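Local coordinates for protein putative tetrapyrrole (Corrin/porphyrin) methylase (Bacteroides fragilis, PDB 3FFY) that is the C-terminal half of an enzyme that probably methylates the 2'-oxygen of the ribose of cytidine 1402 in 16S rRNA, using S-adenosyl-L-methionine, at residues 41-55 / 101-113. Sequence-based numbering, arbitrary orientation.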
loop_
_atom_site.group_PDB
_atom_site.type_symbol
_atom_site.label_atom_id
_atom_site.label_comp_id
_atom_site.label_asym_id
_atom_site.label_seq_id
_atom_site.Cartn_x
_atom_site.Cartn_y
_atom_site.Cartn_z
ATOM N N ASP A 41 -25.926 3.594 -1.365
ATOM C CA ASP A 41 -26.205 2.875 -0.115
ATOM C C ASP A 41 -25.351 1.599 0.045
ATOM O O ASP A 41 -25.622 0.759 0.899
ATOM C CB ASP A 41 -27.719 2.566 -0.025
ATOM C CG ASP A 41 -28.434 2.705 -1.383
ATOM O OD1 ASP A 41 -29.640 3.054 -1.397
ATOM O OD2 ASP A 41 -27.774 2.466 -2.435
ATOM N N GLU A 42 -24.304 1.469 -0.770
ATOM C CA GLU A 42 -23.448 0.288 -0.746
ATOM C C GLU A 42 -22.568 0.345 0.489
ATOM O O GLU A 42 -21.806 1.299 0.651
ATOM C CB GLU A 42 -22.601 0.247 -2.025
ATOM C CG GLU A 42 -21.711 -0.990 -2.188
ATOM C CD GLU A 42 -22.448 -2.313 -1.918
ATOM O OE1 GLU A 42 -23.365 -2.693 -2.684
ATOM O OE2 GLU A 42 -22.088 -2.980 -0.929
ATOM N N HIS A 43 -22.673 -0.658 1.357
ATOM C CA HIS A 43 -21.849 -0.705 2.563
ATOM C C HIS A 43 -20.489 -1.398 2.355
ATOM O O HIS A 43 -19.603 -1.267 3.182
ATOM C CB HIS A 43 -22.598 -1.366 3.721
ATOM C CG HIS A 43 -23.805 -0.595 4.198
ATOM N ND1 HIS A 43 -24.881 -0.289 3.381
ATOM C CD2 HIS A 43 -24.120 -0.101 5.425
ATOM C CE1 HIS A 43 -25.799 0.364 4.078
ATOM N NE2 HIS A 43 -25.365 0.492 5.321
ATOM N N ARG A 44 -20.321 -2.146 1.263
ATOM C CA ARG A 44 -19.055 -2.848 0.987
ATOM C C ARG A 44 -18.088 -1.904 0.258
ATOM O O ARG A 44 -18.515 -1.015 -0.443
ATOM C CB ARG A 44 -19.274 -4.107 0.123
ATOM C CG ARG A 44 -20.195 -5.213 0.714
ATOM C CD ARG A 44 -20.752 -6.084 -0.438
ATOM N NE ARG A 44 -21.632 -7.204 -0.050
ATOM C CZ ARG A 44 -21.452 -8.450 -0.455
ATOM N NH1 ARG A 44 -20.438 -8.737 -1.255
ATOM N NH2 ARG A 44 -22.280 -9.403 -0.057
ATOM N N THR A 45 -16.781 -2.143 0.436
ATOM C CA THR A 45 -15.728 -1.524 -0.376
ATOM C C THR A 45 -16.042 -1.780 -1.851
ATOM O O THR A 45 -16.487 -2.843 -2.208
ATOM C CB THR A 45 -14.368 -2.129 -0.032
ATOM O OG1 THR A 45 -14.119 -1.895 1.359
ATOM C CG2 THR A 45 -13.243 -1.525 -0.880
HETATM N N MSE A 46 -15.824 -0.779 -2.686
HETATM C CA MSE A 46 -16.069 -0.854 -4.116
HETATM C C MSE A 46 -14.740 -0.723 -4.797
HETATM O O MSE A 46 -13.891 0.060 -4.355
HETATM C CB MSE A 46 -16.985 0.276 -4.529
HETATM C CG MSE A 46 -18.391 0.003 -4.015
HETATM SE SE MSE A 46 -19.435 1.545 -3.909
HETATM C CE MSE A 46 -18.582 2.305 -2.309
ATOM N N VAL A 47 -14.559 -1.469 -5.875
ATOM C CA VAL A 47 -13.319 -1.389 -6.633
ATOM C C VAL A 47 -13.652 -1.050 -8.067
ATOM O O VAL A 47 -14.529 -1.689 -8.699
ATOM C CB VAL A 47 -12.518 -2.718 -6.599
ATOM C CG1 VAL A 47 -11.213 -2.556 -7.452
ATOM C CG2 VAL A 47 -12.260 -3.131 -5.120
ATOM N N PHE A 48 -12.976 -0.015 -8.555
ATOM C CA PHE A 48 -13.143 0.488 -9.929
ATOM C C PHE A 48 -11.768 0.590 -10.595
ATOM O O PHE A 48 -10.752 0.781 -9.920
ATOM C CB PHE A 48 -13.698 1.915 -9.931
ATOM C CG PHE A 48 -14.970 2.106 -9.129
ATOM C CD1 PHE A 48 -16.211 2.056 -9.750
ATOM C CD2 PHE A 48 -14.900 2.397 -7.781
ATOM C CE1 PHE A 48 -17.376 2.260 -9.001
ATOM C CE2 PHE A 48 -16.046 2.600 -7.025
ATOM C CZ PHE A 48 -17.282 2.526 -7.633
ATOM N N TYR A 49 -11.774 0.514 -11.926
ATOM C CA TYR A 49 -10.622 0.843 -12.785
ATOM C C TYR A 49 -10.907 2.156 -13.468
ATOM O O TYR A 49 -12.064 2.445 -13.819
ATOM C CB TYR A 49 -10.400 -0.234 -13.852
ATOM C CG TYR A 49 -9.854 -1.550 -13.346
ATOM C CD1 TYR A 49 -8.988 -1.606 -12.286
ATOM C CD2 TYR A 49 -10.180 -2.739 -13.968
ATOM C CE1 TYR A 49 -8.457 -2.816 -11.864
ATOM C CE2 TYR A 49 -9.639 -3.940 -13.553
ATOM C CZ TYR A 49 -8.784 -3.954 -12.489
ATOM O OH TYR A 49 -8.231 -5.128 -12.046
ATOM N N GLU A 50 -9.860 2.953 -13.650
ATOM C CA GLU A 50 -10.010 4.248 -14.277
ATOM C C GLU A 50 -8.750 4.630 -15.060
ATOM O O GLU A 50 -7.634 4.151 -14.774
ATOM C CB GLU A 50 -10.320 5.296 -13.211
ATOM C CG GLU A 50 -10.797 6.639 -13.733
ATOM C CD GLU A 50 -11.956 6.481 -14.695
ATOM O OE1 GLU A 50 -13.100 6.554 -14.193
ATOM O OE2 GLU A 50 -11.703 6.206 -15.909
ATOM N N SER A 51 -8.937 5.499 -16.049
ATOM C CA SER A 51 -7.815 6.022 -16.812
ATOM C C SER A 51 -7.314 7.311 -16.182
ATOM O O SER A 51 -8.053 7.996 -15.417
ATOM C CB SER A 51 -8.226 6.230 -18.259
ATOM O OG SER A 51 -8.966 7.421 -18.433
ATOM N N PRO A 52 -6.044 7.636 -16.441
ATOM C CA PRO A 52 -5.463 8.788 -15.735
ATOM C C PRO A 52 -6.172 10.111 -16.095
ATOM O O PRO A 52 -6.335 10.973 -15.234
ATOM C CB PRO A 52 -4.002 8.822 -16.204
ATOM C CG PRO A 52 -3.782 7.597 -17.026
ATOM C CD PRO A 52 -5.096 6.970 -17.355
ATOM N N HIS A 53 -6.606 10.254 -17.345
ATOM C CA HIS A 53 -7.259 11.491 -17.768
ATOM C C HIS A 53 -8.679 11.646 -17.257
ATOM O O HIS A 53 -9.225 12.734 -17.332
ATOM C CB HIS A 53 -7.271 11.623 -19.296
ATOM C CG HIS A 53 -5.903 11.683 -19.908
ATOM N ND1 HIS A 53 -4.978 10.660 -19.778
ATOM C CD2 HIS A 53 -5.316 12.622 -20.689
ATOM C CE1 HIS A 53 -3.876 10.978 -20.440
ATOM N NE2 HIS A 53 -4.059 12.160 -21.004
ATOM N N ARG A 54 -9.281 10.566 -16.773
ATOM C CA ARG A 54 -10.656 10.589 -16.264
ATOM C C ARG A 54 -10.701 10.548 -14.754
ATOM O O ARG A 54 -11.753 10.751 -14.165
ATOM C CB ARG A 54 -11.470 9.399 -16.790
ATOM C CG ARG A 54 -12.309 9.691 -18.032
ATOM C CD ARG A 54 -11.664 9.216 -19.302
ATOM N NE ARG A 54 -12.114 7.865 -19.671
ATOM C CZ ARG A 54 -11.952 7.308 -20.877
ATOM N NH1 ARG A 54 -11.345 7.970 -21.866
ATOM N NH2 ARG A 54 -12.407 6.077 -21.093
ATOM N N LEU A 55 -9.567 10.293 -14.101
ATOM C CA LEU A 55 -9.601 10.086 -12.646
ATOM C C LEU A 55 -10.202 11.236 -11.847
ATOM O O LEU A 55 -11.028 11.008 -10.963
ATOM C CB LEU A 55 -8.204 9.761 -12.091
ATOM C CG LEU A 55 -8.116 9.462 -10.573
ATOM C CD1 LEU A 55 -9.012 8.242 -10.165
ATOM C CD2 LEU A 55 -6.663 9.295 -10.178
ATOM N N ASP A 101 -1.318 15.399 -12.201
ATOM C CA ASP A 101 -2.062 14.467 -13.038
ATOM C C ASP A 101 -1.545 13.060 -12.720
ATOM O O ASP A 101 -0.381 12.893 -12.388
ATOM C CB ASP A 101 -1.883 14.821 -14.545
ATOM C CG ASP A 101 -1.963 16.354 -14.841
ATOM O OD1 ASP A 101 -2.680 17.110 -14.146
ATOM O OD2 ASP A 101 -1.296 16.802 -15.794
ATOM N N PRO A 102 -2.412 12.045 -12.789
ATOM C CA PRO A 102 -1.965 10.651 -12.501
ATOM C C PRO A 102 -1.327 9.916 -13.655
ATOM O O PRO A 102 -1.453 10.347 -14.806
ATOM C CB PRO A 102 -3.256 9.924 -12.136
ATOM C CG PRO A 102 -4.364 10.792 -12.703
ATOM C CD PRO A 102 -3.881 12.204 -12.709
ATOM N N ARG A 103 -0.741 8.760 -13.358
ATOM C CA ARG A 103 0.325 8.241 -14.198
ATOM C C ARG A 103 0.138 6.924 -14.952
ATOM O O ARG A 103 1.035 6.494 -15.693
ATOM C CB ARG A 103 1.606 8.131 -13.362
ATOM C CG ARG A 103 2.874 8.224 -14.214
ATOM C CD ARG A 103 3.935 9.119 -13.579
ATOM N NE ARG A 103 5.040 8.320 -13.051
ATOM C CZ ARG A 103 5.996 7.749 -13.799
ATOM N NH1 ARG A 103 6.961 7.039 -13.205
ATOM N NH2 ARG A 103 6.001 7.878 -15.135
ATOM N N GLY A 104 -0.977 6.255 -14.789
ATOM C CA GLY A 104 -1.166 5.074 -15.588
ATOM C C GLY A 104 -2.553 4.686 -15.309
ATOM O O GLY A 104 -3.231 5.380 -14.563
ATOM N N GLU A 105 -3.003 3.611 -15.910
ATOM C CA GLU A 105 -4.244 3.040 -15.466
ATOM C C GLU A 105 -4.161 2.825 -13.945
ATOM O O GLU A 105 -3.142 2.354 -13.406
ATOM C CB GLU A 105 -4.560 1.719 -16.176
ATOM C CG GLU A 105 -6.050 1.293 -16.015
ATOM C CD GLU A 105 -7.027 2.159 -16.820
ATOM O OE1 GLU A 105 -6.593 3.041 -17.646
ATOM O OE2 GLU A 105 -8.253 1.944 -16.603
ATOM N N ILE A 106 -5.227 3.225 -13.260
ATOM C CA ILE A 106 -5.275 3.090 -11.820
ATOM C C ILE A 106 -6.474 2.258 -11.402
ATOM O O ILE A 106 -7.368 1.982 -12.193
ATOM C CB ILE A 106 -5.259 4.467 -11.112
ATOM C CG1 ILE A 106 -6.362 5.403 -11.650
ATOM C CG2 ILE A 106 -3.868 5.128 -11.313
ATOM C CD1 ILE A 106 -5.851 6.351 -12.840
ATOM N N VAL A 107 -6.430 1.864 -10.142
ATOM C CA VAL A 107 -7.483 1.179 -9.447
ATOM C C VAL A 107 -7.898 2.146 -8.346
ATOM O O VAL A 107 -7.043 2.762 -7.656
ATOM C CB VAL A 107 -6.976 -0.170 -8.774
ATOM C CG1 VAL A 107 -8.118 -0.915 -8.055
ATOM C CG2 VAL A 107 -6.229 -1.061 -9.781
ATOM N N ILE A 108 -9.224 2.315 -8.206
ATOM C CA ILE A 108 -9.806 3.060 -7.145
ATOM C C ILE A 108 -10.485 2.085 -6.199
ATOM O O ILE A 108 -11.344 1.285 -6.621
ATOM C CB ILE A 108 -10.863 4.104 -7.652
ATOM C CG1 ILE A 108 -10.261 4.943 -8.780
ATOM C CG2 ILE A 108 -11.391 4.965 -6.443
ATOM C CD1 ILE A 108 -11.281 5.862 -9.568
ATOM N N VAL A 109 -10.086 2.153 -4.928
ATOM C CA VAL A 109 -10.725 1.366 -3.857
ATOM C C VAL A 109 -11.424 2.350 -2.946
ATOM O O VAL A 109 -10.776 3.167 -2.273
ATOM C CB VAL A 109 -9.719 0.512 -3.071
ATOM C CG1 VAL A 109 -10.449 -0.408 -1.997
ATOM C CG2 VAL A 109 -8.944 -0.331 -4.056
ATOM N N LEU A 110 -12.757 2.310 -2.987
ATOM C CA LEU A 110 -13.639 3.251 -2.315
ATOM C C LEU A 110 -14.335 2.550 -1.135
ATOM O O LEU A 110 -14.950 1.501 -1.280
ATOM C CB LEU A 110 -14.722 3.731 -3.302
ATOM C CG LEU A 110 -15.702 4.834 -2.827
ATOM C CD1 LEU A 110 -14.998 6.218 -2.475
ATOM C CD2 LEU A 110 -16.878 4.980 -3.855
ATOM N N ALA A 111 -14.245 3.173 0.019
ATOM C CA ALA A 111 -14.930 2.721 1.234
ATOM C C ALA A 111 -16.429 2.760 1.021
ATOM O O ALA A 111 -16.973 3.675 0.361
ATOM C CB ALA A 111 -14.501 3.603 2.468
ATOM N N GLY A 112 -17.103 1.739 1.529
ATOM C CA GLY A 112 -18.563 1.774 1.531
ATOM C C GLY A 112 -19.151 2.668 2.622
ATOM O O GLY A 112 -18.433 3.283 3.406
ATOM N N ILE A 113 -20.477 2.683 2.704
ATOM C CA ILE A 113 -21.210 3.389 3.755
ATOM C C ILE A 113 -21.208 2.518 5.005
ATOM O O ILE A 113 -20.737 2.977 6.049
ATOM C CB ILE A 113 -22.671 3.689 3.241
ATOM C CG1 ILE A 113 -23.360 4.858 3.963
ATOM C CG2 ILE A 113 -23.514 2.450 3.333
ATOM C CD1 ILE A 113 -24.707 5.370 3.246
HETATM O O HOH W 1 -15.535 0.004 2.993
#
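Met46, Phe48 and Glu50 each exchange two backbone hydrogen bonds with Leu110, Ile108 and Ile106 respectively, joining strands 45-50 and 106-110 as antiparallel neighbours. Met46 N lies 2.8 Å from Leu110 O. Beyond the strands, Ile113 N still bonds to Glu42 O, while a water links Thr45 OG1, which also hydrogen-bonds to Pro16 O, to Gly112 N.

Apolar contacts line both faces. Beside Met46, a selenomethionine, Leu110 points the same way; the bend at chi3 (-75°) brings Met46 CE to 3.5 Å from Leu110 CD2. Farther along this face, Leu55 CD1 meets Ile108 CD1, joining the start of helix 55-66 to the sheet. On the other face, the Tyr49 ring meets Val107 CG2 edge-on, with CE1 3.5 Å from that methyl, and Val47 CG1 lies 3.6 Å from Val107 CG1; beta-branched valines suit these extended positions.

Where the strands give way to loops, the Pro52 ring rests on the Gly104 carbonyl, CG to O 3.4 Å. Glu50 suits the strand end because the bend at chi2 (52°) lets OE2 accept a hydrogen bond from Ser51 N (2.9 Å), while OE1 bonds to Thr58 of helix 55-66.

The pair forms the middle of this RsmI-family domain's mixed sheet, between strands 20-24 and 71-77. Helix 6-12 packs on Val47, Val107 and Val109; on the Met46, Phe48 and Ile108 face, Phe62 of helix 55-66 meets the Phe48 ring.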